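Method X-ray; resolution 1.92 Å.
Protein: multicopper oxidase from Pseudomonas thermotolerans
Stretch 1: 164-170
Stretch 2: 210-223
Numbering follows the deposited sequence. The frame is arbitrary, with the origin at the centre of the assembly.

Stretch 1, residues 164-170: RHELSLS
Stretch 2 210-223: TLELPAGQVVRLRL

The strongest polar contact is a salt bridge on one face of a parallel sheet. Glu166 (chi1 p, chi2 t) holds its carboxylate out to the side of its strand, and the m, t, t side chain of Arg222, with chi4 near -79°, runs back against the strand direction to meet it, the carboxylate lying at the edge of the guanidinium: NH2 of Arg222 lies 2.6 Å from OE1 of Glu166, and NE of Arg222 makes a weak hydrogen bond of 2.7 Å to OE2 of Glu166. Two acceptors facing two donors suit this pairing, with Arg222 buried and its charge answered. A water accepts from Arg220 NH1 at 2.9 Å and donates weakly to Glu166 OE1 at 3.5 Å.

Beneath these side chains runs the backbone ladder. Strand 218-223 lies beside the strand that runs through Glu166 to Ser170 and on, 23° from exactly parallel, with Glu166 opposite Arg220 (CA-CA 4.4 Å), Leu167 opposite Leu221 (CA-CA 4.9 Å), Ser168 opposite Arg222 (CA-CA 4.7 Å) and Leu169 opposite Leu223 (CA-CA 4.8 Å). Phi runs from -90° to -150° and psi from 109° to 159° in these eight residues. Arg220 N donates to His165 O at 3.0 Å, nearly straight; Arg220 O accepts from Leu167 N at 2.9 Å. Two residues on, Arg222 N donates to Leu167 O and Arg222 O accepts from Leu169 N, both at 2.7 Å. The arginines thus give both backbone groups to the neighbouring strand, the alternation expected of parallel pairing. CA-H...O contacts fill the intervals, the shortest from Glu166 CA to Arg220 O at 3.0 Å.

At the start of the ladder, His165 (chi1 m, chi2 -85°) donates from NE2 to Gln217 OE1 at 2.9 Å, near the ring plane. Pro214 CG sits over a ring face, 3.8 Å from the centroid of the His165 ring, so the imidazole serves as both polar donor and flat packing surface. Pro214 opens a type II turn to Gln217, closed by Gln217 N to Pro214 O at 3.2 Å; at phi 79°, psi -20°, Gly216 avoids the clash a CB would make with the preceding carbonyl O. A water links Arg164 N (2.8 Å) to Val218 O (2.7 Å).

Beyond His165, on the same face, Leu167 and Leu169 make apolar contacts. Leu167 (t, p) puts CD2 3.7 Å from Leu213 CD2 and CB 3.8 Å from Leu221 CD2. Leu169, with chi1 at -93°, sets CD1 3.9 Å from Leu211 CD1 and CB 3.7 Å from Leu223 CD2. Strand 210-214 runs nearly antiparallel to the first strand, 8.8 Å away at closest approach, and branched leucines span that gap. Altogether 792 Å² is buried.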

ATOM      1  N   ARG A 164       6.236   7.026 -21.561  1.00 48.24           N
ATOM      2  CA  ARG A 164       7.015   6.143 -22.433  1.00 60.02           C
ATOM      3  C   ARG A 164       7.725   5.040 -21.649  1.00 55.21           C
ATOM      4  O   ARG A 164       8.114   4.042 -22.209  1.00 45.86           O
ATOM      5  CB  ARG A 164       8.054   6.948 -23.268  1.00 58.93           C
ATOM      6  CG  ARG A 164       7.507   8.230 -23.836  1.00 75.71           C
ATOM      7  CD  ARG A 164       7.946   8.503 -25.266  1.00102.55           C
ATOM      8  NE  ARG A 164       6.781   8.890 -26.075  1.00120.60           N
ATOM      9  CZ  ARG A 164       5.974   8.058 -26.758  1.00103.15           C
ATOM     10  NH1 ARG A 164       6.195   6.732 -26.797  1.00 99.01           N
ATOM     11  NH2 ARG A 164       4.926   8.568 -27.421  1.00 83.94           N
ATOM     12  N   HIS A 165       7.966   5.247 -20.377  1.00 48.98           N
ATOM     13  CA  HIS A 165       8.813   4.375 -19.580  1.00 46.96           C
ATOM     14  C   HIS A 165       8.228   4.404 -18.200  1.00 43.37           C
ATOM     15  O   HIS A 165       7.636   5.393 -17.774  1.00 41.12           O
ATOM     16  CB  HIS A 165      10.252   4.879 -19.492  1.00 48.18           C
ATOM     17  CG  HIS A 165      10.878   4.992 -20.821  1.00 54.90           C
ATOM     18  ND1 HIS A 165      11.489   3.928 -21.457  1.00 51.81           N
ATOM     19  CD2 HIS A 165      10.817   5.998 -21.719  1.00 53.83           C
ATOM     20  CE1 HIS A 165      11.893   4.326 -22.651  1.00 64.97           C
ATOM     21  NE2 HIS A 165      11.482   5.572 -22.843  1.00 53.87           N
ATOM     22  N   GLU A 166       8.395   3.287 -17.542  1.00 45.65           N
ATOM     23  CA  GLU A 166       7.962   3.139 -16.159  1.00 45.57           C
ATOM     24  C   GLU A 166       8.862   2.189 -15.512  1.00 42.40           C
ATOM     25  O   GLU A 166       9.501   1.416 -16.179  1.00 47.25           O
ATOM     26  CB  GLU A 166       6.491   2.680 -16.054  1.00 53.41           C
ATOM     27  CG  GLU A 166       6.170   1.287 -16.548  1.00 56.95           C
ATOM     28  CD  GLU A 166       4.880   0.755 -15.959  1.00 55.22           C
ATOM     29  OE1 GLU A 166       3.781   1.221 -16.357  1.00 44.90           O
ATOM     30  OE2 GLU A 166       5.014  -0.091 -15.055  1.00 61.60           O
ATOM     31  N   LEU A 167       8.893   2.251 -14.201  1.00 42.58           N
ATOM     32  CA  LEU A 167       9.719   1.393 -13.403  1.00 42.78           C
ATOM     33  C   LEU A 167       8.994   1.200 -12.086  1.00 39.90           C
ATOM     34  O   LEU A 167       8.569   2.173 -11.479  1.00 43.30           O
ATOM     35  CB  LEU A 167      11.010   2.127 -13.114  1.00 47.36           C
ATOM     36  CG  LEU A 167      12.080   1.327 -12.436  1.00 53.76           C
ATOM     37  CD1 LEU A 167      12.521   0.150 -13.316  1.00 52.57           C
ATOM     38  CD2 LEU A 167      13.232   2.267 -12.186  1.00 56.48           C
ATOM     39  N   SER A 168       8.866  -0.041 -11.674  1.00 37.64           N
ATOM     40  CA  SER A 168       8.276  -0.383 -10.410  1.00 39.43           C
ATOM     41  C   SER A 168       9.341  -0.528  -9.321  1.00 39.49           C
ATOM     42  O   SER A 168      10.333  -1.245  -9.508  1.00 35.74           O
ATOM     43  CB  SER A 168       7.529  -1.703 -10.505  1.00 35.60           C
ATOM     44  OG  SER A 168       6.412  -1.566 -11.358  1.00 37.03           O
ATOM     45  N   LEU A 169       9.119   0.150  -8.183  1.00 40.11           N
ATOM     46  CA  LEU A 169      10.047   0.167  -6.977  1.00 39.07           C
ATOM     47  C   LEU A 169       9.291  -0.251  -5.766  1.00 35.62           C
ATOM     48  O   LEU A 169       8.436   0.489  -5.320  1.00 40.47           O
ATOM     49  CB  LEU A 169      10.638   1.566  -6.707  1.00 39.72           C
ATOM     50  CG  LEU A 169      11.988   1.726  -7.391  1.00 47.61           C
ATOM     51  CD1 LEU A 169      11.976   1.261  -8.824  1.00 52.28           C
ATOM     52  CD2 LEU A 169      12.385   3.163  -7.347  1.00 56.37           C
ATOM     53  N   SER A 170       9.581  -1.444  -5.277  1.00 37.91           N
ATOM     54  CA  SER A 170       8.888  -1.990  -4.102  1.00 41.49           C
ATOM     55  C   SER A 170       9.843  -1.921  -2.924  1.00 40.30           C
ATOM     56  O   SER A 170      10.869  -2.581  -2.915  1.00 36.68           O
ATOM     57  CB  SER A 170       8.457  -3.441  -4.352  1.00 48.67           C
ATOM     58  OG  SER A 170       7.384  -3.521  -5.295  1.00 43.63           O
ATOM     59  N   THR A 210      21.171   0.015  -8.129  1.00 55.32           N
ATOM     60  CA  THR A 210      21.364   1.027  -9.139  1.00 53.87           C
ATOM     61  C   THR A 210      20.380   0.626 -10.222  1.00 52.47           C
ATOM     62  O   THR A 210      20.448  -0.479 -10.750  1.00 52.39           O
ATOM     63  CB  THR A 210      22.827   1.071  -9.623  1.00 52.32           C
ATOM     64  OG1 THR A 210      23.165  -0.147 -10.299  1.00 63.46           O
ATOM     65  CG2 THR A 210      23.751   1.220  -8.441  1.00 61.31           C
ATOM     66  N   LEU A 211      19.419   1.487 -10.494  1.00 50.27           N
ATOM     67  CA  LEU A 211      18.453   1.247 -11.570  1.00 53.02           C
ATOM     68  C   LEU A 211      18.722   2.106 -12.772  1.00 53.48           C
ATOM     69  O   LEU A 211      18.779   3.340 -12.669  1.00 54.75           O
ATOM     70  CB  LEU A 211      17.073   1.555 -11.064  1.00 53.35           C
ATOM     71  CG  LEU A 211      16.919   0.767  -9.750  1.00 52.03           C
ATOM     72  CD1 LEU A 211      15.856   1.488  -8.954  1.00 65.41           C
ATOM     73  CD2 LEU A 211      16.611  -0.728  -9.976  1.00 43.91           C
ATOM     74  N   GLU A 212      18.871   1.474 -13.916  1.00 56.20           N
ATOM     75  CA  GLU A 212      19.157   2.190 -15.139  1.00 51.96           C
ATOM     76  C   GLU A 212      17.861   2.751 -15.736  1.00 51.40           C
ATOM     77  O   GLU A 212      16.813   2.082 -15.754  1.00 54.14           O
ATOM     78  CB  GLU A 212      19.972   1.307 -16.124  1.00 55.10           C
ATOM     79  CG  GLU A 212      21.459   1.166 -15.701  1.00 60.80           C
ATOM     80  CD  GLU A 212      22.345   0.326 -16.646  1.00 75.51           C
ATOM     81  OE1 GLU A 212      21.959   0.120 -17.821  1.00 78.45           O
ATOM     82  OE2 GLU A 212      23.455  -0.119 -16.228  1.00 75.49           O
ATOM     83  N   LEU A 213      17.934   4.008 -16.174  1.00 44.96           N
ATOM     84  CA  LEU A 213      16.853   4.727 -16.820  1.00 51.13           C
ATOM     85  C   LEU A 213      17.417   5.503 -18.050  1.00 59.66           C
ATOM     86  O   LEU A 213      18.553   5.996 -17.979  1.00 53.39           O
ATOM     87  CB  LEU A 213      16.244   5.731 -15.832  1.00 49.61           C
ATOM     88  CG  LEU A 213      15.556   5.241 -14.592  1.00 46.45           C
ATOM     89  CD1 LEU A 213      15.213   6.410 -13.740  1.00 44.53           C
ATOM     90  CD2 LEU A 213      14.276   4.494 -14.969  1.00 63.05           C
ATOM     91  N   PRO A 214      16.618   5.652 -19.149  1.00 62.34           N
ATOM     92  CA  PRO A 214      17.083   6.365 -20.357  1.00 56.68           C
ATOM     93  C   PRO A 214      17.137   7.895 -20.249  1.00 55.09           C
ATOM     94  O   PRO A 214      16.138   8.525 -19.834  1.00 46.90           O
ATOM     95  CB  PRO A 214      16.070   5.957 -21.423  1.00 60.34           C
ATOM     96  CG  PRO A 214      14.857   5.552 -20.702  1.00 63.90           C
ATOM     97  CD  PRO A 214      15.279   5.063 -19.343  1.00 60.33           C
ATOM     98  N   ALA A 215      18.280   8.471 -20.644  1.00 48.97           N
ATOM     99  CA  ALA A 215      18.525   9.917 -20.479  1.00 52.38           C
ATOM    100  C   ALA A 215      17.547  10.783 -21.224  1.00 47.08           C
ATOM    101  O   ALA A 215      17.082  10.444 -22.252  1.00 57.51           O
ATOM    102  CB  ALA A 215      19.918  10.297 -20.918  1.00 63.53           C
ATOM    103  N   GLY A 216      17.234  11.921 -20.665  1.00 49.43           N
ATOM    104  CA  GLY A 216      16.386  12.824 -21.289  1.00 45.27           C
ATOM    105  C   GLY A 216      14.946  12.412 -21.131  1.00 55.98           C
ATOM    106  O   GLY A 216      14.078  13.274 -21.232  1.00 63.78           O
ATOM    107  N   GLN A 217      14.649  11.150 -20.825  1.00 48.05           N
ATOM    108  CA  GLN A 217      13.243  10.694 -20.945  1.00 56.54           C
ATOM    109  C   GLN A 217      12.442  11.023 -19.656  1.00 50.22           C
ATOM    110  O   GLN A 217      13.050  11.211 -18.588  1.00 64.55           O
ATOM    111  CB  GLN A 217      13.267   9.205 -21.296  1.00 61.96           C
ATOM    112  CG  GLN A 217      12.192   8.729 -22.264  1.00 76.14           C
ATOM    113  CD  GLN A 217      12.574   8.766 -23.692  1.00 76.56           C
ATOM    114  OE1 GLN A 217      12.424   7.772 -24.432  1.00 76.15           O
ATOM    115  NE2 GLN A 217      13.064   9.900 -24.111  1.00 54.85           N
ATOM    116  N   VAL A 218      11.111  11.154 -19.708  1.00 50.74           N
ATOM    117  CA  VAL A 218      10.312  11.183 -18.463  1.00 44.29           C
ATOM    118  C   VAL A 218       9.851   9.761 -18.073  1.00 48.52           C
ATOM    119  O   VAL A 218       9.270   9.040 -18.844  1.00 47.84           O
ATOM    120  CB  VAL A 218       9.120  12.166 -18.553  1.00 49.28           C
ATOM    121  CG1 VAL A 218       8.156  12.031 -17.399  1.00 50.61           C
ATOM    122  CG2 VAL A 218       9.614  13.605 -18.567  1.00 57.26           C
ATOM    123  N   VAL A 219      10.148   9.352 -16.839  1.00 46.46           N
ATOM    124  CA  VAL A 219       9.930   8.004 -16.434  1.00 41.38           C
ATOM    125  C   VAL A 219       8.975   8.034 -15.309  1.00 42.08           C
ATOM    126  O   VAL A 219       9.123   8.804 -14.454  1.00 45.14           O
ATOM    127  CB  VAL A 219      11.191   7.303 -15.953  1.00 48.51           C
ATOM    128  CG1 VAL A 219      10.800   5.929 -15.426  1.00 54.95           C
ATOM    129  CG2 VAL A 219      12.225   7.209 -17.092  1.00 49.23           C
ATOM    130  N   ARG A 220       7.986   7.177 -15.344  1.00 44.87           N
ATOM    131  CA  ARG A 220       7.028   7.015 -14.257  1.00 40.62           C
ATOM    132  C   ARG A 220       7.561   5.959 -13.318  1.00 40.31           C
ATOM    133  O   ARG A 220       7.637   4.768 -13.678  1.00 45.31           O
ATOM    134  CB  ARG A 220       5.780   6.489 -14.854  1.00 38.57           C
ATOM    135  CG  ARG A 220       4.737   6.143 -13.857  1.00 44.74           C
ATOM    136  CD  ARG A 220       3.612   5.535 -14.621  1.00 45.12           C
ATOM    137  NE  ARG A 220       2.384   5.575 -13.865  1.00 41.10           N
ATOM    138  CZ  ARG A 220       1.204   5.404 -14.425  1.00 46.85           C
ATOM    139  NH1 ARG A 220       1.130   5.242 -15.756  1.00 42.41           N
ATOM    140  NH2 ARG A 220       0.092   5.432 -13.678  1.00 40.70           N
ATOM    141  N   LEU A 221       7.957   6.395 -12.136  1.00 40.00           N
ATOM    142  CA  LEU A 221       8.465   5.500 -11.102  1.00 41.79           C
ATOM    143  C   LEU A 221       7.300   5.184 -10.245  1.00 38.01           C
ATOM    144  O   LEU A 221       6.668   6.074  -9.639  1.00 41.36           O
ATOM    145  CB  LEU A 221       9.528   6.201 -10.220  1.00 41.04           C
ATOM    146  CG  LEU A 221      10.776   6.733 -10.863  1.00 42.21           C
ATOM    147  CD1 LEU A 221      11.682   7.296  -9.779  1.00 41.96           C
ATOM    148  CD2 LEU A 221      11.422   5.591 -11.577  1.00 47.98           C
ATOM    149  N   ARG A 222       6.976   3.933 -10.231  1.00 38.48           N
ATOM    150  CA  ARG A 222       5.839   3.467  -9.427  1.00 39.93           C
ATOM    151  C   ARG A 222       6.462   3.041  -8.110  1.00 38.11           C
ATOM    152  O   ARG A 222       7.263   2.124  -8.102  1.00 36.07           O
ATOM    153  CB  ARG A 222       5.180   2.244 -10.112  1.00 37.79           C
ATOM    154  CG  ARG A 222       4.624   2.561 -11.481  1.00 32.79           C
ATOM    155  CD  ARG A 222       4.133   1.290 -12.134  1.00 39.18           C
ATOM    156  NE  ARG A 222       3.492   1.487 -13.464  1.00 37.65           N
ATOM    157  CZ  ARG A 222       2.255   1.920 -13.669  1.00 32.70           C
ATOM    158  NH1 ARG A 222       1.504   2.303 -12.719  1.00 33.63           N
ATOM    159  NH2 ARG A 222       1.762   2.021 -14.915  1.00 40.23           N
ATOM    160  N   LEU A 223       6.101   3.717  -7.020  1.00 39.33           N
ATOM    161  CA  LEU A 223       6.782   3.506  -5.709  1.00 37.04           C
ATOM    162  C   LEU A 223       5.783   2.888  -4.809  1.00 35.02           C
ATOM    163  O   LEU A 223       4.712   3.475  -4.557  1.00 41.80           O
ATOM    164  CB  LEU A 223       7.208   4.829  -5.155  1.00 39.00           C
ATOM    165  CG  LEU A 223       8.495   5.263  -5.879  1.00 51.55           C
ATOM    166  CD1 LEU A 223       8.607   6.773  -5.970  1.00 59.80           C
ATOM    167  CD2 LEU A 223       9.658   4.733  -5.093  1.00 53.14           C
TER
HETATM  168  O   HOH W   1       7.499   9.377 -20.806  0.50 30.49           O
HETATM  169  O   HOH W   2       2.959   4.282 -17.747  1.00 54.34           O